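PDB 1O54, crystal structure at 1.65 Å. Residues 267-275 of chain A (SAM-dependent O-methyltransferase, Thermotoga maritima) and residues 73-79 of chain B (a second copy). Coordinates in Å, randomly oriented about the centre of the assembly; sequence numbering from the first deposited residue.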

ATOM      1  N   ALA A 267     -23.079   2.515  -2.953  1.00 21.57           N
ATOM      2  CA  ALA A 267     -23.966   3.449  -3.617  1.00 21.69           C
ATOM      3  C   ALA A 267     -25.155   3.740  -2.687  1.00 22.60           C
ATOM      4  O   ALA A 267     -25.452   2.964  -1.779  1.00 23.13           O
ATOM      5  CB  ALA A 267     -24.427   2.877  -4.911  1.00 21.40           C
ATOM      6  N   THR A 268     -25.790   4.886  -2.913  1.00 21.99           N
ATOM      7  CA  THR A 268     -26.963   5.314  -2.159  1.00 22.03           C
ATOM      8  C   THR A 268     -28.147   5.422  -3.089  1.00 22.93           C
ATOM      9  O   THR A 268     -28.040   6.097  -4.106  1.00 21.62           O
ATOM     10  CB  THR A 268     -26.648   6.676  -1.529  1.00 23.02           C
ATOM     11  OG1 THR A 268     -25.582   6.520  -0.562  1.00 24.52           O
ATOM     12  CG2 THR A 268     -27.850   7.221  -0.772  1.00 24.77           C
ATOM     13  N   LYS A 269     -29.252   4.781  -2.727  1.00 22.89           N
ATOM     14  CA  LYS A 269     -30.474   4.832  -3.505  1.00 23.43           C
ATOM     15  C   LYS A 269     -31.162   6.170  -3.397  1.00 23.13           C
ATOM     16  O   LYS A 269     -31.379   6.696  -2.297  1.00 21.95           O
ATOM     17  CB  LYS A 269     -31.441   3.748  -3.043  1.00 23.48           C
ATOM     18  CG  LYS A 269     -32.743   3.648  -3.901  1.00 26.18           C
ATOM     19  CD  LYS A 269     -33.887   3.420  -3.107  1.00 29.42           C
ATOM     20  CE  LYS A 269     -35.206   3.563  -3.818  1.00 25.77           C
ATOM     21  NZ  LYS A 269     -35.877   2.256  -3.873  1.00 25.02           N
ATOM     22  N   VAL A 270     -31.568   6.693  -4.543  1.00 24.06           N
ATOM     23  CA  VAL A 270     -32.491   7.821  -4.601  1.00 24.95           C
ATOM     24  C   VAL A 270     -33.729   7.403  -5.388  1.00 26.38           C
ATOM     25  O   VAL A 270     -33.728   6.373  -6.071  1.00 25.12           O
ATOM     26  CB  VAL A 270     -31.831   9.050  -5.186  1.00 24.64           C
ATOM     27  CG1 VAL A 270     -30.712   9.512  -4.245  1.00 26.07           C
ATOM     28  CG2 VAL A 270     -31.308   8.799  -6.628  1.00 23.99           C
ATOM     29  N   CYS A 271     -34.793   8.184  -5.279  1.00 28.03           N
ATOM     30  CA  CYS A 271     -36.070   7.781  -5.869  1.00 31.12           C
ATOM     31  C   CYS A 271     -36.073   7.878  -7.390  1.00 32.60           C
ATOM     32  O   CYS A 271     -36.678   7.048  -8.057  1.00 33.08           O
ATOM     33  CB  CYS A 271     -37.217   8.601  -5.277  1.00 31.55           C
ATOM     34  SG  CYS A 271     -37.370   8.226  -3.511  1.00 36.71           S
ATOM     35  N   ARG A 272     -35.388   8.872  -7.932  1.00 34.34           N
ATOM     36  CA  ARG A 272     -35.405   9.060  -9.381  1.00 37.47           C
ATOM     37  C   ARG A 272     -34.269   9.951  -9.815  1.00 39.07           C
ATOM     38  O   ARG A 272     -33.685  10.678  -9.018  1.00 37.98           O
ATOM     39  CB  ARG A 272     -36.761   9.607  -9.856  1.00 37.93           C
ATOM     40  CG  ARG A 272     -37.322  10.716  -8.997  1.00 40.36           C
ATOM     41  CD  ARG A 272     -38.701  11.225  -9.413  1.00 43.07           C
ATOM     42  NE  ARG A 272     -38.895  12.583  -8.915  1.00 47.85           N
ATOM     43  CZ  ARG A 272     -39.989  13.329  -9.113  1.00 51.75           C
ATOM     44  NH1 ARG A 272     -41.022  12.868  -9.816  1.00 52.14           N
ATOM     45  NH2 ARG A 272     -40.035  14.559  -8.608  1.00 53.34           N
ATOM     46  N   ARG A 273     -33.977   9.881 -11.103  1.00 42.39           N
ATOM     47  CA  ARG A 273     -32.850  10.591 -11.690  1.00 45.57           C
ATOM     48  C   ARG A 273     -33.262  12.039 -11.957  1.00 47.07           C
ATOM     49  O   ARG A 273     -32.461  12.959 -11.810  1.00 47.04           O
ATOM     50  CB  ARG A 273     -32.401   9.909 -12.996  1.00 46.30           C
ATOM     51  CG  ARG A 273     -32.669   8.386 -13.056  1.00 49.52           C
ATOM     52  CD  ARG A 273     -31.486   7.516 -13.428  1.00 53.45           C
ATOM     53  NE  ARG A 273     -30.593   8.144 -14.406  1.00 56.43           N
ATOM     54  CZ  ARG A 273     -29.280   7.911 -14.497  1.00 59.19           C
ATOM     55  NH1 ARG A 273     -28.670   7.063 -13.663  1.00 59.56           N
ATOM     56  NH2 ARG A 273     -28.564   8.549 -15.424  1.00 60.05           N
ATOM     57  N   GLU A 274     -34.527  12.223 -12.323  1.00 49.12           N
ATOM     58  CA  GLU A 274     -35.069  13.535 -12.680  1.00 51.16           C
ATOM     59  C   GLU A 274     -36.517  13.606 -12.232  1.00 52.16           C
ATOM     60  O   GLU A 274     -37.173  12.568 -12.050  1.00 52.17           O
ATOM     61  CB  GLU A 274     -35.012  13.754 -14.205  1.00 51.99           C
ATOM     62  CG  GLU A 274     -33.613  13.784 -14.805  1.00 53.79           C
ATOM     63  CD  GLU A 274     -32.786  14.967 -14.323  1.00 57.01           C
ATOM     64  OE1 GLU A 274     -33.385  16.015 -13.971  1.00 58.45           O
ATOM     65  OE2 GLU A 274     -31.536  14.852 -14.292  1.00 59.44           O
ATOM     66  N   GLU A 275     -37.025  14.825 -12.060  1.00 53.20           N
ATOM     67  CA  GLU A 275     -38.441  14.995 -11.748  1.00 54.27           C
ATOM     68  C   GLU A 275     -39.276  14.557 -12.951  1.00 54.76           C
ATOM     69  O   GLU A 275     -38.827  14.642 -14.094  1.00 55.20           O
ATOM     70  CB  GLU A 275     -38.784  16.444 -11.383  1.00 54.33           C
ATOM     71  CG  GLU A 275     -38.218  16.930 -10.054  1.00 54.76           C
ATOM     72  CD  GLU A 275     -36.989  17.803 -10.209  1.00 54.35           C
ATOM     73  OE1 GLU A 275     -36.132  17.476 -11.060  1.00 54.36           O
ATOM     74  OE2 GLU A 275     -36.872  18.808  -9.466  1.00 55.28           O
TER
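Chain B 73-79: KKGYILI

Residues 74-78 of chain B form a β-strand that runs roughly against chain A: the CA 74 to 78 vector makes 148° with the CA 268 to 274 vector of the partner, which is strand only through Lys A269 and loop or turn beyond it. The backbones do not pair as a sheet. Their nearest CA atoms are 7.5 Å apart at Val A270 and Tyr B76 and 8.6 Å apart at Glu A274 and Lys B74, and every hydrogen bond across the contact starts from a chain B side chain. The two stretches bury 315 Å² in all.

Lys B73, a loop residue, stays out of reach. At Lys B74 the CA-to-CB bond points toward chain A, and chi angles of t, t, p and t carry the ammonium to the loop. There NZ of Lys B74 donates a very short hydrogen bond to O of Arg A273 (2.4 Å) and forms a hydrogen-bonded salt bridge with OE2 of Glu A274 (3.2 Å). NZ of Lys B74 is also 3.3 Å from OH of Tyr B76, a weak hydrogen bond within the strand.

Gly B75 makes no contact. The CA-to-CB bond of Tyr B76 (phi/psi -125/144, chi1 m) again points toward chain A, and this residue has the largest covered area, 66 Å². OH of Tyr B76 donates to O of Arg A272 at 2.8 Å, and this carbonyl lies at the ring edge, near the ring plane. Over one face sits Val A270, whose CG1 is 4.0 Å from the Tyr B76 ring centroid and 30° off the normal, the geometry of a CH-pi contact; CG1 of Val A270 to CD2 of Tyr B76 is 3.5 Å.

The CA-to-CB bond of Ile B77 points sideways; that of Leu B78 points toward chain A. CD2 of Leu B78 is 3.8 Å from CG2 of Thr A268 and 4.5 Å from CG1 of Val A270. Ile B79 lies beyond reach.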

ATOM      1  N   LYS B  73     -29.865  23.875  -9.791  1.00 38.84           N
ATOM      2  CA  LYS B  73     -28.952  22.755  -9.589  1.00 38.39           C
ATOM      3  C   LYS B  73     -29.667  21.655  -8.795  1.00 37.33           C
ATOM      4  O   LYS B  73     -30.381  21.942  -7.847  1.00 36.64           O
ATOM      5  CB  LYS B  73     -27.707  23.209  -8.826  1.00 38.88           C
ATOM      6  CG  LYS B  73     -26.867  24.280  -9.544  1.00 40.77           C
ATOM      7  CD  LYS B  73     -25.827  23.653 -10.465  1.00 43.95           C
ATOM      8  N   LYS B  74     -29.459  20.407  -9.192  1.00 36.42           N
ATOM      9  CA  LYS B  74     -30.175  19.269  -8.615  1.00 35.59           C
ATOM     10  C   LYS B  74     -29.365  18.637  -7.483  1.00 33.74           C
ATOM     11  O   LYS B  74     -28.212  18.211  -7.679  1.00 33.05           O
ATOM     12  CB  LYS B  74     -30.441  18.208  -9.705  1.00 36.30           C
ATOM     13  CG  LYS B  74     -31.328  17.032  -9.256  1.00 39.25           C
ATOM     14  CD  LYS B  74     -31.470  15.953 -10.346  1.00 42.56           C
ATOM     15  CE  LYS B  74     -30.196  15.136 -10.482  1.00 44.65           C
ATOM     16  NZ  LYS B  74     -30.299  14.064 -11.494  1.00 48.83           N
ATOM     17  N   GLY B  75     -29.975  18.550  -6.306  1.00 31.30           N
ATOM     18  CA  GLY B  75     -29.399  17.796  -5.201  1.00 30.28           C
ATOM     19  C   GLY B  75     -30.379  16.780  -4.668  1.00 28.94           C
ATOM     20  O   GLY B  75     -31.534  16.752  -5.070  1.00 28.39           O
ATOM     21  N   TYR B  76     -29.908  15.952  -3.749  1.00 26.66           N
ATOM     22  CA  TYR B  76     -30.733  14.937  -3.108  1.00 25.44           C
ATOM     23  C   TYR B  76     -30.685  15.067  -1.592  1.00 24.77           C
ATOM     24  O   TYR B  76     -29.638  15.340  -1.012  1.00 25.45           O
ATOM     25  CB  TYR B  76     -30.216  13.563  -3.521  1.00 25.22           C
ATOM     26  CG  TYR B  76     -30.525  13.252  -4.947  1.00 26.88           C
ATOM     27  CD1 TYR B  76     -29.591  13.489  -5.948  1.00 28.57           C
ATOM     28  CD2 TYR B  76     -31.752  12.705  -5.301  1.00 27.23           C
ATOM     29  CE1 TYR B  76     -29.881  13.175  -7.270  1.00 30.27           C
ATOM     30  CE2 TYR B  76     -32.055  12.405  -6.613  1.00 29.68           C
ATOM     31  CZ  TYR B  76     -31.112  12.646  -7.595  1.00 29.43           C
ATOM     32  OH  TYR B  76     -31.419  12.329  -8.900  1.00 31.07           O
ATOM     33  N   ILE B  77     -31.820  14.800  -0.938  1.00 23.87           N
ATOM     34  CA  ILE B  77     -31.923  14.841   0.530  1.00 23.63           C
ATOM     35  C   ILE B  77     -31.612  13.465   1.059  1.00 24.00           C
ATOM     36  O   ILE B  77     -32.205  12.459   0.610  1.00 24.45           O
ATOM     37  CB  ILE B  77     -33.380  15.219   0.939  1.00 23.53           C
ATOM     38  CG1 ILE B  77     -33.772  16.596   0.394  1.00 24.55           C
ATOM     39  CG2 ILE B  77     -33.546  15.172   2.456  1.00 24.79           C
ATOM     40  CD1 ILE B  77     -35.300  16.771   0.224  1.00 26.12           C
ATOM     41  N   LEU B  78     -30.671  13.408   2.007  1.00 24.85           N
ATOM     42  CA  LEU B  78     -30.210  12.165   2.600  1.00 26.33           C
ATOM     43  C   LEU B  78     -30.188  12.302   4.118  1.00 26.94           C
ATOM     44  O   LEU B  78     -30.141  13.416   4.652  1.00 28.03           O
ATOM     45  CB  LEU B  78     -28.804  11.780   2.091  1.00 25.84           C
ATOM     46  CG  LEU B  78     -28.654  11.658   0.561  1.00 27.10           C
ATOM     47  CD1 LEU B  78     -27.228  11.417   0.182  1.00 29.93           C
ATOM     48  CD2 LEU B  78     -29.544  10.551  -0.043  1.00 29.74           C
ATOM     49  N   ILE B  79     -30.222  11.154   4.782  1.00 27.99           N
ATOM     50  CA  ILE B  79     -30.068  11.088   6.211  1.00 29.49           C
ATOM     51  C   ILE B  79     -28.571  10.820   6.393  1.00 28.53           C
ATOM     52  O   ILE B  79     -28.051   9.847   5.876  1.00 28.53           O
ATOM     53  CB  ILE B  79     -30.872   9.935   6.832  1.00 30.81           C
ATOM     54  CG1 ILE B  79     -32.386  10.105   6.591  1.00 34.37           C
ATOM     55  CG2 ILE B  79     -30.592   9.869   8.333  1.00 32.11           C
ATOM     56  CD1 ILE B  79     -32.955  11.392   7.053  1.00 35.37           C
TER